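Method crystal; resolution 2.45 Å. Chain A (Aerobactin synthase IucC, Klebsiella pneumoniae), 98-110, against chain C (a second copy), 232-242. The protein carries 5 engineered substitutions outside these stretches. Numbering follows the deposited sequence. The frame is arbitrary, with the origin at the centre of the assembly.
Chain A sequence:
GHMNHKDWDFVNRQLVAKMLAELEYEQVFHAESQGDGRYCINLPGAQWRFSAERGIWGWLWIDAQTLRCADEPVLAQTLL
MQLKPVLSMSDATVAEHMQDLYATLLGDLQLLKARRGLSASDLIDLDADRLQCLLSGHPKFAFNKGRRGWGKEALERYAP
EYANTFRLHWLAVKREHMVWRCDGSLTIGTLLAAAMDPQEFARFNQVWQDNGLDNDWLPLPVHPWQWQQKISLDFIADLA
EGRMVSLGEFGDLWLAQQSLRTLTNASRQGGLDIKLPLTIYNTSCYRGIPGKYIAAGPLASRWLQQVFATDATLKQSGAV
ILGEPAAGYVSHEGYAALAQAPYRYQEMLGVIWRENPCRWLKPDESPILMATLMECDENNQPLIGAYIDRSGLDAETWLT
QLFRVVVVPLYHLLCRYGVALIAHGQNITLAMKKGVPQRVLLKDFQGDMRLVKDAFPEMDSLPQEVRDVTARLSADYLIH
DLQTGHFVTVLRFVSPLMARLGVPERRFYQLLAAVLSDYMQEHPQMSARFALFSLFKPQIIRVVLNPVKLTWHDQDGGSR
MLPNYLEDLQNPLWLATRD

Chain A (98-110) MQDLYATLLGDLQ
Chain C 232-242: SLDFIADLAEG

The most unusual feature of this contact is a tyrosine laid over an alanine-lined patch of the second copy. Tyr102(A) is a knob in a hole formed by Ile236(C), Ala237(C), Ala240(C) and Glu241(C). The methyl of Ala237(C) covers one face of its ring. CB of Ala237(C) lies 3.8 Å from the centroid of the Tyr102(A) ring, 24° off the ring normal, which is a CH-pi contact. The closest atoms of this pair are CE2 of Tyr102(A) and CB of Ala237(C), at 3.5 Å. CB of Ala240(C) approaches CD1 of Tyr102(A), also at 3.5 Å, but obliquely. At the ring edge, OH of Tyr102(A) donates a weak hydrogen bond to OE2 of Glu241(C), at 3.4 Å.

Chain A is helical throughout 98-110, and the helix extends beyond both ends. Its phi/psi values stay near -65/-40, and its backbone bonds run from i to i-4. In chain C, one helix ends at Asp234(C). Phe235(C) leaves helical angles at -105/28 and is also the N-cap of the next helix, 236-241. Gly242(C) follows that helix with phi/psi of 99/3. A CB at these angles would be jammed against the carbonyl O of Glu241(C), so the turn calls for glycine.

The two helices run in the same general direction. Their axes cross at 27° and come within 9.3 Å of each other. The register is set by three CA-CA pairs: CA of Gln99(A) to CA of Ile236(C) at 6.7 Å, CA of Tyr102(A) to CA of Ala237(C) at 6.0 Å, and CA of Leu106(A) to CA of Ala240(C) at 6.0 Å. At Ala240(C) the side chain is a single methyl. It touches both the ring of Tyr102(A) and the side chain of Leu106(A).

Ile236(C) is the reciprocal knob. It points toward chain A and sits among Gln99(A), Tyr102(A), Ala103(A) and Leu106(A), with chi1 and chi2 both t. CG1 of Ile236(C) is 3.7 Å from CD1 of Leu106(A). CD1 of Ile236(C) is 4.4 Å from CB of Ala103(A), and CG2 of Ile236(C) is 4.0 Å from CG of Gln99(A).

Leu106(A) also packs on Ala240(C), with its CG 4.0 Å from CB of that residue. Both Leu106(A) and Leu109(A) point toward chain C and have chi1 m and chi2 t. Leu109(A) reaches less closely, with its CD1 4.5 Å from O of Ala240(C).

Gln99(A) starts sideways, but its end comes nearer to chain C. Its chi1 is m, chi2 is t and chi3 is -15°. OE1 of Gln99(A) is 3.8 Å from CD1 of Leu233(C), and NE2 of Gln99(A) is 3.5 Å from O of Leu233(C). Leu233(C) has chi1 t and chi2 p.

Tyr102(A) has chi1 m and chi2 -70°. Glu241(C) has chi1 -115° and chi2 147°, both between wells, with chi3 12°. The contact buries 506 Å², both sides summed, and is mainly apolar.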

# COMPACT_ATOMS: atom_id res chain seq x y z
N MET A 98 -13.50 2.12 13.28
CA MET A 98 -12.39 2.26 14.23
C MET A 98 -11.19 2.92 13.56
O MET A 98 -10.62 3.88 14.09
CB MET A 98 -12.01 0.90 14.79
CG MET A 98 -12.95 0.37 15.84
SD MET A 98 -12.97 1.39 17.33
CE MET A 98 -14.28 0.55 18.22
N GLN A 99 -10.79 2.40 12.40
CA GLN A 99 -9.66 2.99 11.68
C GLN A 99 -9.95 4.43 11.30
O GLN A 99 -9.09 5.31 11.48
CB GLN A 99 -9.34 2.14 10.45
CG GLN A 99 -8.73 0.79 10.79
CD GLN A 99 -8.48 -0.07 9.57
OE1 GLN A 99 -8.99 0.20 8.49
NE2 GLN A 99 -7.67 -1.11 9.74
N ASP A 100 -11.15 4.70 10.78
CA ASP A 100 -11.54 6.09 10.53
C ASP A 100 -11.55 6.89 11.82
O ASP A 100 -11.16 8.07 11.84
CB ASP A 100 -12.91 6.14 9.86
CG ASP A 100 -12.92 5.52 8.48
OD1 ASP A 100 -11.83 5.43 7.86
OD2 ASP A 100 -14.00 5.13 8.01
N LEU A 101 -11.99 6.28 12.92
CA LEU A 101 -12.01 6.97 14.21
C LEU A 101 -10.60 7.32 14.66
O LEU A 101 -10.33 8.45 15.07
CB LEU A 101 -12.73 6.12 15.26
CG LEU A 101 -12.84 6.67 16.68
CD1 LEU A 101 -14.05 6.07 17.36
CD2 LEU A 101 -11.59 6.39 17.53
N TYR A 102 -9.69 6.35 14.61
CA TYR A 102 -8.34 6.59 15.09
C TYR A 102 -7.55 7.47 14.12
O TYR A 102 -6.68 8.23 14.54
CB TYR A 102 -7.62 5.27 15.34
CG TYR A 102 -8.07 4.58 16.61
CD1 TYR A 102 -7.75 5.11 17.85
CD2 TYR A 102 -8.82 3.41 16.57
CE1 TYR A 102 -8.16 4.50 19.02
CE2 TYR A 102 -9.24 2.79 17.74
CZ TYR A 102 -8.90 3.34 18.96
OH TYR A 102 -9.31 2.73 20.12
N ALA A 103 -7.86 7.38 12.82
CA ALA A 103 -7.28 8.34 11.88
C ALA A 103 -7.69 9.76 12.22
O ALA A 103 -6.89 10.70 12.04
CB ALA A 103 -7.70 7.99 10.45
N THR A 104 -8.91 9.95 12.72
CA THR A 104 -9.37 11.29 13.09
C THR A 104 -8.67 11.78 14.35
O THR A 104 -8.25 12.94 14.43
CB THR A 104 -10.89 11.30 13.27
OG1 THR A 104 -11.52 10.89 12.05
CG2 THR A 104 -11.38 12.70 13.64
N LEU A 105 -8.54 10.91 15.36
CA LEU A 105 -7.86 11.31 16.59
C LEU A 105 -6.40 11.65 16.32
O LEU A 105 -5.86 12.60 16.91
CB LEU A 105 -7.98 10.20 17.63
CG LEU A 105 -9.40 9.85 18.07
CD1 LEU A 105 -9.38 8.70 19.07
CD2 LEU A 105 -10.11 11.05 18.67
N LEU A 106 -5.74 10.89 15.45
CA LEU A 106 -4.37 11.21 15.09
C LEU A 106 -4.28 12.60 14.48
O LEU A 106 -3.41 13.40 14.86
CB LEU A 106 -3.83 10.16 14.11
CG LEU A 106 -3.45 8.81 14.73
CD1 LEU A 106 -3.17 7.78 13.65
CD2 LEU A 106 -2.24 8.96 15.65
N GLY A 107 -5.18 12.92 13.54
CA GLY A 107 -5.17 14.24 12.94
C GLY A 107 -5.51 15.33 13.93
O GLY A 107 -4.91 16.41 13.92
N ASP A 108 -6.49 15.07 14.80
CA ASP A 108 -6.85 16.06 15.82
C ASP A 108 -5.70 16.30 16.79
O ASP A 108 -5.52 17.42 17.27
CB ASP A 108 -8.10 15.60 16.56
CG ASP A 108 -9.34 15.59 15.68
OD1 ASP A 108 -9.25 16.09 14.53
OD2 ASP A 108 -10.39 15.09 16.12
N LEU A 109 -4.91 15.26 17.08
CA LEU A 109 -3.72 15.44 17.91
C LEU A 109 -2.69 16.31 17.20
O LEU A 109 -2.02 17.13 17.84
CB LEU A 109 -3.12 14.09 18.26
CG LEU A 109 -3.90 13.22 19.25
CD1 LEU A 109 -3.38 11.80 19.24
CD2 LEU A 109 -3.84 13.81 20.65
N GLN A 110 -2.55 16.15 15.88
CA GLN A 110 -1.62 16.99 15.13
C GLN A 110 -2.06 18.45 15.16
O GLN A 110 -1.25 19.35 15.41
CB GLN A 110 -1.52 16.49 13.69
CG GLN A 110 -0.52 17.26 12.84
CD GLN A 110 0.89 17.16 13.39
OE1 GLN A 110 1.28 16.14 13.95
NE2 GLN A 110 1.66 18.23 13.23
N SER C 232 1.16 0.16 9.86
CA SER C 232 0.67 1.52 9.99
C SER C 232 -0.85 1.61 9.89
O SER C 232 -1.43 2.60 10.34
CB SER C 232 1.31 2.42 8.93
OG SER C 232 0.85 2.09 7.64
N LEU C 233 -1.49 0.59 9.32
CA LEU C 233 -2.94 0.55 9.17
C LEU C 233 -3.62 -0.42 10.12
O LEU C 233 -4.54 -0.04 10.85
CB LEU C 233 -3.29 0.19 7.72
CG LEU C 233 -4.77 0.06 7.36
CD1 LEU C 233 -5.51 1.38 7.56
CD2 LEU C 233 -4.92 -0.43 5.93
N ASP C 234 -3.18 -1.69 10.14
CA ASP C 234 -3.82 -2.69 10.98
C ASP C 234 -3.68 -2.37 12.46
O ASP C 234 -4.60 -2.64 13.25
CB ASP C 234 -3.24 -4.07 10.69
CG ASP C 234 -3.50 -4.53 9.27
OD1 ASP C 234 -4.16 -3.79 8.52
OD2 ASP C 234 -3.05 -5.64 8.91
N PHE C 235 -2.55 -1.79 12.87
CA PHE C 235 -2.29 -1.47 14.27
C PHE C 235 -2.41 0.02 14.55
O PHE C 235 -1.77 0.55 15.46
CB PHE C 235 -0.91 -1.98 14.67
CG PHE C 235 -0.75 -3.47 14.56
CD1 PHE C 235 -1.19 -4.31 15.57
CD2 PHE C 235 -0.16 -4.03 13.44
CE1 PHE C 235 -1.05 -5.67 15.46
CE2 PHE C 235 -0.01 -5.40 13.33
CZ PHE C 235 -0.46 -6.22 14.34
N ILE C 236 -3.24 0.72 13.77
CA ILE C 236 -3.37 2.17 13.93
C ILE C 236 -3.95 2.50 15.30
O ILE C 236 -3.62 3.54 15.88
CB ILE C 236 -4.21 2.77 12.79
CG1 ILE C 236 -4.17 4.29 12.85
CG2 ILE C 236 -5.65 2.27 12.85
CD1 ILE C 236 -4.71 4.97 11.61
N ALA C 237 -4.82 1.64 15.82
CA ALA C 237 -5.36 1.87 17.16
C ALA C 237 -4.25 1.88 18.20
O ALA C 237 -4.20 2.76 19.07
CB ALA C 237 -6.41 0.80 17.49
N ASP C 238 -3.35 0.90 18.13
CA ASP C 238 -2.25 0.84 19.09
C ASP C 238 -1.34 2.05 18.96
O ASP C 238 -0.84 2.57 19.96
CB ASP C 238 -1.45 -0.45 18.89
CG ASP C 238 -2.24 -1.69 19.29
OD1 ASP C 238 -3.09 -1.59 20.20
OD2 ASP C 238 -2.00 -2.76 18.69
N LEU C 239 -1.11 2.52 17.73
CA LEU C 239 -0.29 3.71 17.53
C LEU C 239 -1.00 4.95 18.04
O LEU C 239 -0.38 5.80 18.70
CB LEU C 239 0.06 3.86 16.05
CG LEU C 239 0.88 2.71 15.44
CD1 LEU C 239 0.91 2.83 13.93
CD2 LEU C 239 2.29 2.71 16.00
N ALA C 240 -2.29 5.09 17.75
CA ALA C 240 -3.03 6.27 18.19
C ALA C 240 -3.08 6.37 19.71
O ALA C 240 -3.05 7.47 20.27
CB ALA C 240 -4.44 6.25 17.61
N GLU C 241 -3.15 5.23 20.39
CA GLU C 241 -3.29 5.22 21.84
C GLU C 241 -1.95 5.25 22.57
O GLU C 241 -1.93 5.57 23.77
CB GLU C 241 -4.07 3.97 22.29
CG GLU C 241 -5.40 4.30 22.93
CD GLU C 241 -6.47 3.25 22.65
OE1 GLU C 241 -6.13 2.17 22.14
OE2 GLU C 241 -7.65 3.53 22.93
N GLY C 242 -0.85 4.94 21.90
CA GLY C 242 0.46 4.98 22.52
C GLY C 242 0.99 3.65 23.00
O GLY C 242 2.08 3.62 23.59